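Local structure of YCAC GENE product (Escherichia coli, 1YAC) at residues 16-21 against 108-113; 53-58 against 80-85; 89-94 against 124-129. The protein is of unknown specificity but is probably a hydrolase of the isochorismatase family, assembled as an octamer. All blocks are in the same frame, centred on the assembly; numbering follows the deposited sequence.

Contact 1 of 3, residues 16-21 against 108-113; sequences LLVDHQ and LIIAGV
Leu16 and Ile110 lie side by side on one face of two adjacent parallel strands and point the same way, Leu16 CD1 coming 4.0 Å from Ile110 CG1. The same methyl reaches Leu108 CD1, and Val18 CG2 meets Ile110 CG2 further along, extending a strip of branched aliphatic groups. Four backbone bonds join the two segments: Leu16 N to Ile109 O (2.8 Å), Ala111 N to Leu16 O, Val18 N to Ala111 O (2.9 Å) and Val113 N to Val18 O. At the C-terminal ends His20 folds back with CG anti to its own carbonyl carbon (chi1 -73°), and its ring receives Gly112 CA over one face, a CH-pi contact 3.6 Å from the centroid. Gly112 CA is also pressed to 2.9 Å from Val18 O, and the backbone angles there suit a residue with no side chain. Val113 CG1 sits obliquely near His20 CD2; CG1 nearly eclipses the backbone N (chi1 2°), which suggests a strained rotamer. Val113 O is buried with no polar partner in the model. In the second shell, Ala139 O hydrogen-bonds His20 NE2 and helps set the ring's rotation, while Ser140 OG binds Gly112 N. Asp19 forms a salt bridge with Arg84 and packs on Cys118, a grouping at the C-terminal ends of central parallel strands that is consistent with the active-site location in the isochorismatase-like fold, a three-layer alpha-beta-alpha sandwich.

Contact 2 of 3, residues 53-58 against 80-85; sequences PTILTT and PYIARP
The guanidinium of Arg84 meets Thr57 at its edge and the backbone of Thr58 over one face: Arg84 NH1 donates in plane to Thr57 OG1 (2.9 Å, 156° at the hydrogen), whereas Thr58 O lies above the group and is too poorly angled to bond NH1. The Tyr81 ring is approached obliquely by Leu56 CD1, 4.0 Å from Tyr81 CD2, and by Thr58 OG1, while Thr58 CG2 rests 3.6 Å from Tyr81 OH. Thr57 OG1 both donates and accepts. Lying anti to the backbone N (chi1 -175°), it donates a hydrogen bond to Ile82 O at 2.7 Å and accepts the one from Arg84 NH1. Ile82 O takes a second bond from Thr58 N (3.0 Å), so two donors grip it. These contacts ride on a parallel pairing within the beta-alpha-beta unit of strand 54-59, helix 70-75 and strand 81-84, the last of these being an outermost strand of the chain's sheet. Backbone bonds from Leu56 N to Pro80 O, Ile82 N to Leu56 O and Arg84 N to Thr58 O complete the ladder. On the face of Thr57, Ile55 CG2 touches Ile82 CD1 at 3.9 Å. Arg84 NE has a further partner in Asn87 O, and Glu61 OE1 binds both Thr58 OG1 and Tyr81 OH. A water donates to Thr58 OG1 (2.8 Å) and, weakly, to Arg84 O.

Contact 3 of 3, residues 89-94 against 124-129; sequences NAWDNE and LSAIEE
Trp91 lays one face of its indole on helix 115-128, with Ser125 CB over the five-membered ring and Ala126 CB over the six-membered ring. This is the tight part of the contact: Ser125 CB is 3.4 Å from Trp91 CG, and Ala126 CB stands 3.8 Å from Trp91 CZ3. Phe96, Val97 and Val100 bring helix 94-102 against the indole as well. Beside it, Asn89 works with both ends of its amide. OD1 accepts from Trp91 N at 2.9 Å in an Asx turn, the donor standing above the carbonyl plane, and ND2 donates in the amide plane to Ser125 OG (2.9 Å, 157° at the hydrogen). Ser125 OG is bonded to Phe121 O as well, one turn earlier in the helix, which leaves it well placed to accept from Asn89. Tyr5 of the second subunit packs on Ser125. The Glu129 side is looser, with that residue exposed. Its carboxylate is turned 74° from the indole plane, and Trp91 NE1 donates to Glu129 OE2 at 2.9 Å in an almost straight bond (172°). That oxygen lies in the ring plane but is met from above the carboxylate. Lys101 forms a salt bridge with Glu129 OE1. With its face against carbon, Trp91 satisfies its buried indole N-H with the carboxylate of an exposed residue, and the negative charge probably polarises that N-H.

Overall arrangement
From the N terminus, the first strand, 13-18, lies in the middle of the sheet, and its end with the loop after it forms 16-21. This strand is joined on one side by 54-59 and, 86 residues after 16-21, on the other by 108-113, which closes contact 1. Within that span contact 2 closes a shorter loop, between 53-58 and 80-85. Contact 3 opens after contact 2 has closed, at 89-94, and ends at 124-129, beyond the second segment of contact 1; contacts 1 and 3 therefore cross. Contacts 1 and 2 share one parallel sheet. Contact 3 fastens the segment before helix 94-102 to helix 115-128, and Leu108 touches both Trp91 and Ala126.

Contact 1 of 3, residues 16-21 against 108-113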
# COMPACT_ATOMS: atom_id res chain seq x y z
N LEU A 16 10.06 -25.94 -16.90
CA LEU A 16 11.45 -25.52 -16.71
C LEU A 16 11.53 -24.74 -15.41
O LEU A 16 10.90 -23.68 -15.28
CB LEU A 16 11.94 -24.62 -17.86
CG LEU A 16 11.66 -24.97 -19.33
CD1 LEU A 16 12.47 -24.04 -20.24
CD2 LEU A 16 11.96 -26.41 -19.63
N LEU A 17 12.28 -25.26 -14.44
CA LEU A 17 12.46 -24.60 -13.15
C LEU A 17 13.87 -24.05 -13.14
O LEU A 17 14.85 -24.79 -12.97
CB LEU A 17 12.22 -25.60 -12.01
CG LEU A 17 10.83 -26.26 -12.04
CD1 LEU A 17 10.68 -27.19 -10.83
CD2 LEU A 17 9.73 -25.19 -12.02
N VAL A 18 13.97 -22.73 -13.27
CA VAL A 18 15.25 -22.04 -13.38
C VAL A 18 15.77 -21.25 -12.18
O VAL A 18 15.21 -20.22 -11.81
CB VAL A 18 15.21 -21.08 -14.61
CG1 VAL A 18 16.63 -20.60 -14.98
CG2 VAL A 18 14.53 -21.75 -15.82
N ASP A 19 16.86 -21.75 -11.61
CA ASP A 19 17.56 -21.10 -10.52
C ASP A 19 16.83 -20.78 -9.20
O ASP A 19 17.05 -19.72 -8.61
CB ASP A 19 18.26 -19.83 -11.04
CG ASP A 19 19.12 -20.10 -12.27
OD1 ASP A 19 19.38 -21.27 -12.61
OD2 ASP A 19 19.52 -19.12 -12.92
N HIS A 20 15.95 -21.67 -8.77
CA HIS A 20 15.27 -21.48 -7.49
C HIS A 20 16.31 -21.97 -6.48
O HIS A 20 16.22 -23.09 -5.94
CB HIS A 20 14.00 -22.34 -7.41
CG HIS A 20 12.86 -21.86 -8.26
ND1 HIS A 20 12.55 -22.42 -9.48
CD2 HIS A 20 11.92 -20.91 -8.04
CE1 HIS A 20 11.47 -21.85 -9.97
NE2 HIS A 20 11.06 -20.92 -9.12
N GLN A 21 17.34 -21.15 -6.27
CA GLN A 21 18.43 -21.49 -5.37
C GLN A 21 18.34 -20.80 -4.01
O GLN A 21 17.83 -19.69 -3.91
CB GLN A 21 19.76 -21.19 -6.07
CG GLN A 21 19.99 -22.09 -7.29
CD GLN A 21 21.02 -21.54 -8.24
OE1 GLN A 21 20.64 -21.20 -9.38
NE2 GLN A 21 22.22 -21.45 -7.87
N LEU A 108 6.10 -24.76 -23.07
CA LEU A 108 7.05 -24.70 -21.96
C LEU A 108 6.47 -23.84 -20.86
O LEU A 108 6.09 -22.69 -21.10
CB LEU A 108 8.37 -24.08 -22.41
CG LEU A 108 9.06 -24.71 -23.62
CD1 LEU A 108 10.40 -24.00 -23.89
CD2 LEU A 108 9.28 -26.20 -23.34
N ILE A 109 6.39 -24.41 -19.67
CA ILE A 109 5.89 -23.72 -18.48
C ILE A 109 7.16 -23.33 -17.75
O ILE A 109 7.92 -24.20 -17.29
CB ILE A 109 5.04 -24.68 -17.62
CG1 ILE A 109 3.81 -25.13 -18.41
CG2 ILE A 109 4.64 -24.02 -16.30
CD1 ILE A 109 3.09 -26.31 -17.81
N ILE A 110 7.42 -22.03 -17.64
CA ILE A 110 8.66 -21.57 -17.03
C ILE A 110 8.49 -20.73 -15.77
O ILE A 110 7.61 -19.87 -15.70
CB ILE A 110 9.46 -20.72 -18.05
CG1 ILE A 110 9.52 -21.44 -19.40
CG2 ILE A 110 10.88 -20.48 -17.53
CD1 ILE A 110 10.26 -20.65 -20.50
N ALA A 111 9.36 -20.97 -14.79
CA ALA A 111 9.35 -20.22 -13.53
C ALA A 111 10.78 -20.22 -13.01
O ALA A 111 11.56 -21.11 -13.35
CB ALA A 111 8.41 -20.86 -12.52
N GLY A 112 11.13 -19.24 -12.17
CA GLY A 112 12.49 -19.18 -11.67
C GLY A 112 12.84 -17.84 -11.04
O GLY A 112 11.95 -17.02 -10.78
N VAL A 113 14.12 -17.62 -10.76
CA VAL A 113 14.55 -16.36 -10.16
C VAL A 113 15.90 -15.92 -10.71
O VAL A 113 16.75 -16.76 -11.03
CB VAL A 113 14.52 -16.37 -8.56
CG1 VAL A 113 14.09 -17.71 -7.99
CG2 VAL A 113 15.82 -15.88 -7.95

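Contact 2 of 3, residues 53-58 against 80-85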
# COMPACT_ATOMS: atom_id res chain seq x y z
N PRO A 53 7.34 -33.69 -18.19
CA PRO A 53 8.80 -33.76 -18.24
C PRO A 53 9.29 -32.46 -17.62
O PRO A 53 8.84 -31.38 -18.03
CB PRO A 53 9.09 -33.79 -19.74
CG PRO A 53 7.94 -34.60 -20.26
CD PRO A 53 6.75 -33.97 -19.51
N THR A 54 10.18 -32.55 -16.65
CA THR A 54 10.68 -31.38 -15.93
C THR A 54 12.19 -31.23 -16.03
O THR A 54 12.93 -32.22 -16.00
CB THR A 54 10.22 -31.45 -14.45
OG1 THR A 54 8.79 -31.49 -14.41
CG2 THR A 54 10.72 -30.24 -13.64
N ILE A 55 12.64 -30.00 -16.20
CA ILE A 55 14.06 -29.68 -16.31
C ILE A 55 14.49 -28.70 -15.22
O ILE A 55 13.87 -27.65 -15.04
CB ILE A 55 14.35 -29.08 -17.70
CG1 ILE A 55 14.07 -30.14 -18.76
CG2 ILE A 55 15.80 -28.62 -17.82
CD1 ILE A 55 13.96 -29.57 -20.13
N LEU A 56 15.50 -29.09 -14.45
CA LEU A 56 16.04 -28.26 -13.38
C LEU A 56 17.37 -27.66 -13.84
O LEU A 56 18.15 -28.32 -14.53
CB LEU A 56 16.29 -29.10 -12.13
CG LEU A 56 15.16 -29.96 -11.58
CD1 LEU A 56 15.71 -30.77 -10.42
CD2 LEU A 56 13.98 -29.11 -11.15
N THR A 57 17.63 -26.41 -13.48
CA THR A 57 18.89 -25.79 -13.85
C THR A 57 19.26 -24.78 -12.78
O THR A 57 18.39 -24.26 -12.09
CB THR A 57 18.84 -25.14 -15.26
OG1 THR A 57 20.14 -24.65 -15.62
CG2 THR A 57 17.83 -23.99 -15.31
N THR A 58 20.56 -24.59 -12.58
CA THR A 58 21.05 -23.66 -11.57
C THR A 58 22.19 -22.85 -12.15
O THR A 58 22.83 -23.25 -13.13
CB THR A 58 21.56 -24.38 -10.31
OG1 THR A 58 22.65 -25.24 -10.68
CG2 THR A 58 20.45 -25.20 -9.66
N PRO A 80 16.53 -33.91 -15.84
CA PRO A 80 17.79 -33.33 -16.29
C PRO A 80 18.13 -32.21 -15.30
O PRO A 80 17.26 -31.44 -14.90
CB PRO A 80 17.41 -32.74 -17.64
CG PRO A 80 16.42 -33.71 -18.14
CD PRO A 80 15.56 -33.96 -16.94
N TYR A 81 19.38 -32.18 -14.85
CA TYR A 81 19.82 -31.17 -13.90
C TYR A 81 21.06 -30.53 -14.50
O TYR A 81 22.14 -31.12 -14.49
CB TYR A 81 20.12 -31.84 -12.55
CG TYR A 81 20.44 -30.88 -11.42
CD1 TYR A 81 21.53 -30.01 -11.49
CD2 TYR A 81 19.67 -30.87 -10.26
CE1 TYR A 81 21.84 -29.16 -10.44
CE2 TYR A 81 19.98 -30.02 -9.20
CZ TYR A 81 21.07 -29.18 -9.29
OH TYR A 81 21.40 -28.37 -8.24
N ILE A 82 20.89 -29.32 -15.03
CA ILE A 82 21.97 -28.60 -15.67
C ILE A 82 22.51 -27.49 -14.77
O ILE A 82 21.85 -26.48 -14.54
CB ILE A 82 21.51 -28.00 -17.04
CG1 ILE A 82 21.01 -29.11 -17.98
CG2 ILE A 82 22.65 -27.27 -17.72
CD1 ILE A 82 19.58 -29.54 -17.74
N ALA A 83 23.68 -27.74 -14.18
CA ALA A 83 24.34 -26.76 -13.33
C ALA A 83 25.17 -25.93 -14.29
O ALA A 83 26.18 -26.41 -14.81
CB ALA A 83 25.23 -27.45 -12.29
N ARG A 84 24.68 -24.75 -14.63
CA ARG A 84 25.38 -23.87 -15.56
C ARG A 84 26.54 -23.16 -14.85
O ARG A 84 26.34 -22.43 -13.88
CB ARG A 84 24.41 -22.83 -16.14
CG ARG A 84 23.05 -23.40 -16.51
CD ARG A 84 22.24 -22.44 -17.37
NE ARG A 84 22.05 -21.11 -16.77
CZ ARG A 84 21.24 -20.84 -15.76
NH1 ARG A 84 20.51 -21.80 -15.20
NH2 ARG A 84 21.14 -19.60 -15.30
N PRO A 85 27.76 -23.36 -15.35
CA PRO A 85 28.92 -22.72 -14.72
C PRO A 85 29.08 -21.25 -15.07
O PRO A 85 29.76 -20.52 -14.35
CB PRO A 85 30.10 -23.54 -15.24
CG PRO A 85 29.54 -24.48 -16.29
CD PRO A 85 28.14 -24.06 -16.59
O HOH W 1 25.25 -24.17 -11.10

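Contact 3 of 3, residues 89-94 against 124-129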
# COMPACT_ATOMS: atom_id res chain seq x y z
N ASN A 89 21.67 -16.67 -19.29
CA ASN A 89 20.44 -17.11 -19.97
C ASN A 89 20.64 -18.63 -20.16
O ASN A 89 21.58 -19.07 -20.83
CB ASN A 89 20.31 -16.45 -21.33
CG ASN A 89 19.13 -16.96 -22.12
OD1 ASN A 89 18.41 -17.85 -21.68
ND2 ASN A 89 18.90 -16.39 -23.28
N ALA A 90 19.78 -19.44 -19.53
CA ALA A 90 19.86 -20.90 -19.63
C ALA A 90 19.84 -21.38 -21.08
O ALA A 90 20.44 -22.41 -21.41
CB ALA A 90 18.72 -21.55 -18.87
N TRP A 91 19.14 -20.64 -21.94
CA TRP A 91 19.06 -20.99 -23.35
C TRP A 91 20.42 -20.95 -24.05
O TRP A 91 20.58 -21.53 -25.10
CB TRP A 91 18.06 -20.11 -24.10
CG TRP A 91 17.40 -20.86 -25.22
CD1 TRP A 91 17.77 -20.86 -26.54
CD2 TRP A 91 16.28 -21.75 -25.11
NE1 TRP A 91 16.94 -21.69 -27.26
CE2 TRP A 91 16.02 -22.25 -26.41
CE3 TRP A 91 15.47 -22.17 -24.04
CZ2 TRP A 91 14.97 -23.15 -26.67
CZ3 TRP A 91 14.44 -23.06 -24.30
CH2 TRP A 91 14.20 -23.54 -25.60
N ASP A 92 21.38 -20.22 -23.48
CA ASP A 92 22.73 -20.14 -24.03
C ASP A 92 23.55 -21.38 -23.68
O ASP A 92 24.67 -21.55 -24.18
CB ASP A 92 23.45 -18.89 -23.54
CG ASP A 92 23.03 -17.64 -24.29
OD1 ASP A 92 22.58 -17.75 -25.45
OD2 ASP A 92 23.15 -16.53 -23.72
N ASN A 93 23.02 -22.22 -22.79
CA ASN A 93 23.70 -23.46 -22.38
C ASN A 93 23.21 -24.57 -23.32
O ASN A 93 22.01 -24.87 -23.37
CB ASN A 93 23.36 -23.78 -20.92
CG ASN A 93 24.01 -25.08 -20.43
OD1 ASN A 93 23.63 -26.17 -20.85
ND2 ASN A 93 24.96 -24.96 -19.51
N GLU A 94 24.12 -25.17 -24.07
CA GLU A 94 23.75 -26.22 -25.02
C GLU A 94 23.06 -27.45 -24.41
O GLU A 94 22.12 -28.00 -25.00
CB GLU A 94 24.98 -26.64 -25.83
CG GLU A 94 25.56 -25.50 -26.65
CD GLU A 94 26.74 -25.92 -27.51
OE1 GLU A 94 27.68 -26.54 -26.97
OE2 GLU A 94 26.71 -25.62 -28.73
N LEU A 124 12.18 -15.58 -23.76
CA LEU A 124 12.28 -14.85 -25.02
C LEU A 124 13.01 -15.69 -26.07
O LEU A 124 12.63 -15.70 -27.25
CB LEU A 124 13.00 -13.51 -24.80
CG LEU A 124 12.29 -12.54 -23.85
CD1 LEU A 124 13.15 -11.30 -23.60
CD2 LEU A 124 10.93 -12.15 -24.41
N SER A 125 14.06 -16.38 -25.65
CA SER A 125 14.84 -17.24 -26.56
C SER A 125 13.95 -18.36 -27.09
O SER A 125 13.95 -18.64 -28.29
CB SER A 125 16.04 -17.84 -25.81
OG SER A 125 17.01 -16.85 -25.47
N ALA A 126 13.17 -18.96 -26.20
CA ALA A 126 12.27 -20.06 -26.55
C ALA A 126 11.17 -19.61 -27.53
O ALA A 126 10.81 -20.34 -28.45
CB ALA A 126 11.66 -20.67 -25.29
N ILE A 127 10.65 -18.40 -27.32
CA ILE A 127 9.62 -17.86 -28.21
C ILE A 127 10.23 -17.70 -29.60
O ILE A 127 9.61 -18.09 -30.60
CB ILE A 127 9.07 -16.49 -27.69
CG1 ILE A 127 8.13 -16.72 -26.49
CG2 ILE A 127 8.34 -15.71 -28.80
CD1 ILE A 127 7.74 -15.46 -25.75
N GLU A 128 11.46 -17.20 -29.67
CA GLU A 128 12.11 -17.04 -30.98
C GLU A 128 12.28 -18.40 -31.67
O GLU A 128 12.19 -18.50 -32.88
CB GLU A 128 13.48 -16.37 -30.85
CG GLU A 128 14.24 -16.30 -32.17
CD GLU A 128 15.56 -15.56 -32.08
OE1 GLU A 128 15.68 -14.62 -31.27
OE2 GLU A 128 16.47 -15.91 -32.85
N GLU A 129 12.52 -19.43 -30.87
CA GLU A 129 12.68 -20.78 -31.41
C GLU A 129 11.36 -21.44 -31.81
O GLU A 129 11.37 -22.54 -32.35
CB GLU A 129 13.44 -21.67 -30.42
CG GLU A 129 14.92 -21.31 -30.27
CD GLU A 129 15.85 -22.49 -30.52
OE1 GLU A 129 15.44 -23.46 -31.19
OE2 GLU A 129 17.01 -22.44 -30.07